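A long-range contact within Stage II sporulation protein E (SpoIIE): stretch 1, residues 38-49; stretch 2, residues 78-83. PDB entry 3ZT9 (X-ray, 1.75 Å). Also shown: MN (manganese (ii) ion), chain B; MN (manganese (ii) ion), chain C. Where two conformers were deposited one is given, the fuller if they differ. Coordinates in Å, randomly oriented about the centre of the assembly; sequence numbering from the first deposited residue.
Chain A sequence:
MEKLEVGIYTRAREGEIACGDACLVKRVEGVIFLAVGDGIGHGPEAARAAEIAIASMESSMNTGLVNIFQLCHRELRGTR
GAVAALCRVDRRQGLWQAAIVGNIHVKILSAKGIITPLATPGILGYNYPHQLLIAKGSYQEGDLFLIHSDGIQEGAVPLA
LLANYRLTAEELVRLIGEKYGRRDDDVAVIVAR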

ATOM      1  N   ASP A  38      -5.737   2.267  -5.085  1.00 12.44           N
ATOM      2  CA  ASP A  38      -7.189   2.174  -5.064  1.00 12.49           C
ATOM      3  C   ASP A  38      -7.676   3.024  -6.219  1.00 14.83           C
ATOM      4  O   ASP A  38      -7.562   4.227  -6.151  1.00 13.57           O
ATOM      5  CB  ASP A  38      -7.691   2.731  -3.701  1.00 16.70           C
ATOM      6  CG  ASP A  38      -9.208   2.836  -3.604  1.00 18.17           C
ATOM      7  OD1 ASP A  38      -9.888   2.694  -4.640  1.00 14.20           O
ATOM      8  OD2 ASP A  38      -9.727   3.080  -2.491  1.00 17.54           O
ATOM      9  N   GLY A  39      -8.181   2.405  -7.289  1.00 15.58           N
ATOM     10  CA  GLY A  39      -8.681   3.174  -8.425  1.00 15.56           C
ATOM     11  C   GLY A  39      -9.972   3.909  -8.070  1.00 14.58           C
ATOM     12  O   GLY A  39     -10.842   3.396  -7.402  1.00 16.03           O
ATOM     13  N   ILE A  40     -10.130   5.121  -8.572  1.00 19.59           N
ATOM     14  CA  ILE A  40     -11.300   5.893  -8.174  1.00 23.70           C
ATOM     15  C   ILE A  40     -12.554   5.096  -8.526  1.00 22.79           C
ATOM     16  O   ILE A  40     -12.704   4.614  -9.656  1.00 18.31           O
ATOM     17  CB  ILE A  40     -11.353   7.255  -8.869  1.00 18.07           C
ATOM     18  CG1 ILE A  40     -10.189   8.162  -8.425  1.00 22.99           C
ATOM     19  CG2 ILE A  40     -12.724   7.917  -8.593  1.00 25.74           C
ATOM     20  CD1 ILE A  40     -10.342   8.699  -7.018  1.00 26.74           C
ATOM     21  N   GLY A  41     -13.455   4.934  -7.554  1.00 17.38           N
ATOM     22  CA  GLY A  41     -14.711   4.255  -7.799  1.00 16.74           C
ATOM     23  C   GLY A  41     -14.494   2.767  -7.653  1.00 18.73           C
ATOM     24  O   GLY A  41     -13.597   2.330  -6.928  1.00 19.72           O
ATOM     25  N   HIS A  42     -15.289   1.988  -8.363  1.00 19.02           N
ATOM     26  CA  HIS A  42     -15.187   0.535  -8.285  0.54 20.76           C
ATOM     27  C   HIS A  42     -15.319  -0.084  -9.672  1.00 20.06           C
ATOM     28  O   HIS A  42     -15.486   0.614 -10.664  1.00 21.38           O
ATOM     29  CB  HIS A  42     -16.240  -0.052  -7.316  0.54 29.46           C
ATOM     30  CG  HIS A  42     -17.642   0.433  -7.552  0.54 30.25           C
ATOM     31  ND1 HIS A  42     -18.540  -0.237  -8.355  0.54 35.85           N
ATOM     32  CD2 HIS A  42     -18.304   1.514  -7.073  0.54 32.45           C
ATOM     33  CE1 HIS A  42     -19.693   0.411  -8.367  0.54 19.30           C
ATOM     34  NE2 HIS A  42     -19.573   1.481  -7.604  0.54 35.69           N
ATOM     35  N   GLY A  43     -15.213  -1.393  -9.737  1.00 16.02           N
ATOM     36  CA  GLY A  43     -15.452  -2.090 -10.987  1.00 22.90           C
ATOM     37  C   GLY A  43     -14.223  -2.110 -11.892  1.00 16.62           C
ATOM     38  O   GLY A  43     -13.149  -1.691 -11.502  1.00 17.52           O
ATOM     39  N   PRO A  44     -14.391  -2.620 -13.124  1.00 21.47           N
ATOM     40  CA  PRO A  44     -13.226  -2.808 -14.003  1.00 17.08           C
ATOM     41  C   PRO A  44     -12.513  -1.491 -14.383  1.00 23.12           C
ATOM     42  O   PRO A  44     -11.327  -1.517 -14.645  1.00 19.09           O
ATOM     43  CB  PRO A  44     -13.838  -3.450 -15.277  1.00 24.68           C
ATOM     44  CG  PRO A  44     -15.173  -3.992 -14.861  1.00 24.25           C
ATOM     45  CD  PRO A  44     -15.647  -3.105 -13.732  1.00 27.44           C
ATOM     46  N   GLU A  45     -13.211  -0.355 -14.450  1.00 19.32           N
ATOM     47  CA  GLU A  45     -12.496   0.894 -14.753  1.00 17.84           C
ATOM     48  C   GLU A  45     -11.611   1.326 -13.594  1.00 21.12           C
ATOM     49  O   GLU A  45     -10.523   1.833 -13.815  1.00 19.83           O
ATOM     50  CB  GLU A  45     -13.480   2.014 -15.146  1.00 21.14           C
ATOM     51  CG  GLU A  45     -14.246   1.634 -16.407  1.00 28.85           C
ATOM     52  CD  GLU A  45     -15.639   2.190 -16.427  1.00 55.29           C
ATOM     53  OE1 GLU A  45     -16.500   1.627 -15.719  1.00 67.07           O
ATOM     54  OE2 GLU A  45     -15.872   3.178 -17.150  1.00 59.70           O
ATOM     55  N   ALA A  46     -12.057   1.086 -12.362  1.00 17.93           N
ATOM     56  CA  ALA A  46     -11.221   1.374 -11.210  1.00 16.26           C
ATOM     57  C   ALA A  46     -10.056   0.399 -11.168  1.00 15.25           C
ATOM     58  O   ALA A  46      -8.953   0.791 -10.855  1.00 16.68           O
ATOM     59  CB  ALA A  46     -12.026   1.290  -9.915  1.00 21.54           C
ATOM     60  N   ALA A  47     -10.325  -0.870 -11.486  1.00 16.91           N
ATOM     61  CA  ALA A  47      -9.294  -1.885 -11.457  1.00 16.53           C
ATOM     62  C   ALA A  47      -8.201  -1.541 -12.488  1.00 16.85           C
ATOM     63  O   ALA A  47      -6.998  -1.680 -12.226  1.00 16.04           O
ATOM     64  CB  ALA A  47      -9.922  -3.272 -11.776  1.00 16.37           C
ATOM     65  N   ARG A  48      -8.619  -1.114 -13.676  1.00 14.44           N
ATOM     66  CA  ARG A  48      -7.662  -0.725 -14.720  1.00 18.06           C
ATOM     67  C   ARG A  48      -6.716   0.343 -14.179  1.00 18.29           C
ATOM     68  O   ARG A  48      -5.496   0.291 -14.377  1.00 16.83           O
ATOM     69  CB  ARG A  48      -8.399  -0.141 -15.927  1.00 20.36           C
ATOM     70  CG  ARG A  48      -7.507   0.709 -16.876  1.00 17.27           C
ATOM     71  CD  ARG A  48      -8.280   1.021 -18.183  1.00 19.97           C
ATOM     72  NE  ARG A  48      -7.650   2.082 -19.001  1.00 23.47           N
ATOM     73  CZ  ARG A  48      -6.511   1.936 -19.690  1.00 29.78           C
ATOM     74  NH1 ARG A  48      -5.848   0.779 -19.667  1.00 23.84           N
ATOM     75  NH2 ARG A  48      -6.013   2.961 -20.389  1.00 30.72           N
ATOM     76  N   ALA A  49      -7.273   1.307 -13.467  1.00 14.68           N
ATOM     77  CA  ALA A  49      -6.420   2.409 -12.987  1.00 17.85           C
ATOM     78  C   ALA A  49      -5.489   1.945 -11.881  1.00 21.60           C
ATOM     79  O   ALA A  49      -4.301   2.300 -11.881  1.00 20.75           O
ATOM     80  CB  ALA A  49      -7.256   3.609 -12.515  1.00 18.66           C
ATOM     81  N   GLY A  78      -6.274  10.579 -17.985  1.00 29.02           N
ATOM     82  CA  GLY A  78      -7.314  10.061 -18.855  1.00 31.24           C
ATOM     83  C   GLY A  78      -7.984   8.778 -18.377  1.00 34.57           C
ATOM     84  O   GLY A  78      -8.834   8.247 -19.073  1.00 29.31           O
ATOM     85  N   THR A  79      -7.612   8.268 -17.208  1.00 25.93           N
ATOM     86  CA  THR A  79      -8.233   7.057 -16.657  1.00 25.86           C
ATOM     87  C   THR A  79      -9.118   7.460 -15.475  1.00 30.11           C
ATOM     88  O   THR A  79      -9.319   8.647 -15.255  1.00 26.10           O
ATOM     89  CB  THR A  79      -7.155   6.072 -16.136  1.00 24.66           C
ATOM     90  OG1 THR A  79      -6.586   6.585 -14.919  1.00 20.97           O
ATOM     91  CG2 THR A  79      -6.060   5.851 -17.157  1.00 32.34           C
ATOM     92  N   ARG A  80      -9.610   6.497 -14.689  1.00 22.45           N
ATOM     93  CA  ARG A  80     -10.384   6.822 -13.481  1.00 25.19           C
ATOM     94  C   ARG A  80      -9.524   7.616 -12.521  1.00 21.76           C
ATOM     95  O   ARG A  80     -10.036   8.373 -11.735  1.00 22.17           O
ATOM     96  CB  ARG A  80     -10.882   5.563 -12.750  1.00 20.14           C
ATOM     97  CG  ARG A  80     -12.201   5.018 -13.291  1.00 19.37           C
ATOM     98  CD  ARG A  80     -13.417   5.792 -12.736  1.00 22.28           C
ATOM     99  NE  ARG A  80     -14.657   5.180 -13.230  1.00 25.71           N
ATOM    100  CZ  ARG A  80     -15.269   4.142 -12.667  1.00 32.88           C
ATOM    101  NH1 ARG A  80     -14.783   3.573 -11.564  1.00 21.80           N
ATOM    102  NH2 ARG A  80     -16.378   3.665 -13.211  1.00 28.87           N
ATOM    103  N   GLY A  81      -8.217   7.436 -12.596  1.00 21.54           N
ATOM    104  CA  GLY A  81      -7.304   7.975 -11.583  1.00 19.98           C
ATOM    105  C   GLY A  81      -7.205   7.007 -10.421  1.00 23.00           C
ATOM    106  O   GLY A  81      -7.992   6.091 -10.303  1.00 20.18           O
ATOM    107  N   ALA A  82      -6.247   7.219  -9.529  1.00 17.20           N
ATOM    108  CA  ALA A  82      -6.117   6.346  -8.382  1.00 14.78           C
ATOM    109  C   ALA A  82      -5.392   7.071  -7.258  1.00 17.47           C
ATOM    110  O   ALA A  82      -4.710   8.065  -7.488  1.00 17.41           O
ATOM    111  CB  ALA A  82      -5.304   5.110  -8.793  1.00 16.36           C
ATOM    112  N   VAL A  83      -5.544   6.560  -6.041  1.00 15.58           N
ATOM    113  CA  VAL A  83      -4.724   6.988  -4.915  1.00 15.84           C
ATOM    114  C   VAL A  83      -3.787   5.807  -4.649  1.00 17.77           C
ATOM    115  O   VAL A  83      -4.120   4.688  -4.996  1.00 14.60           O
ATOM    116  CB  VAL A  83      -5.592   7.344  -3.685  1.00 17.74           C
ATOM    117  CG1 VAL A  83      -6.530   8.484  -4.054  1.00 16.42           C
ATOM    118  CG2 VAL A  83      -6.399   6.120  -3.138  1.00 14.54           C
TER
HETATM  119 MN    MN B1194     -11.801   2.617  -5.607  1.00 18.42          MN
HETATM  120 MN    MN C1195     -11.783   2.602  -1.770  1.00 18.04          MN
HETATM  121  O   HOH W   1     -12.236   4.741  -4.844  1.00 26.06           O
HETATM  122  O   HOH W   2     -18.284   1.498 -11.829  1.00 56.29           O
HETATM  123  O   HOH W   3      -9.716   3.710 -15.645  1.00 20.50           O
HETATM  124  O   HOH W   4     -16.233   6.219 -15.502  1.00 46.77           O
HETATM  125  O   HOH W   5     -11.351   0.483  -5.548  1.00 18.59           O
HETATM  126  O   HOH W   6     -12.930   2.541  -3.684  1.00 19.24           O
HETATM  127  O   HOH W   7     -12.587   4.662  -2.109  1.00 17.41           O
HETATM  128  O   HOH W   8     -11.133   0.508  -1.905  1.00 15.15           O

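The strand end that pairs with stretch 2 also carries a two-manganese site. D38 lies in the antiparallel pair with V83, and its chi1 t carboxylate binds both ions: OD1 is 2.1 Å from MN of chain B, and OD2 is 2.2 Å from MN of chain C. G39 O and G41 O, each 2.2 Å away, complete the protein ligands of the chain B ion. Water 6 binds both metals.

The backbone pairing is short and regular. D38 N donates to V83 O at 2.9 Å, and V83 N returns a bond to D38 O at 3.1 Å. I40 N then donates to G81 O at 2.9 Å. The side chains of D38 and V83 share one face of the sheet, where D38 CB meets V83 CG2 at 3.7 Å. On the face of A82, G39 leaves room for the helix: a CB there would lie 1.9 Å from A46 O.

R80 has the largest covered area, 145 Å². Its NH1 donates to I40 O at 3.0 Å and to H42 O at 3.2 Å, both near the guanidinium plane, so one nitrogen ties down the loop before the helix. A CB on G41 would come within 2.6 Å of R80 NH1. E45 CB lies over one face of the guanidinium. E45 OE1 forms a salt bridge with R80 NH2 at 3.2 Å, but the oxygen is well out of plane and the attraction is charge alone. Water 3 accepts from R80 N at 2.9 Å and donates to E45 O at 2.7 Å.

A49 is buried. Its small side chain fits closely, with CB 3.4 Å from G81 O and 4.5 Å from A82 CB. T79 OG1 accepts from G81 N at 3.0 Å, bracing the turn. G81 has phi/psi of 85/168, which calls for glycine. Together the stretches bury 589 Å².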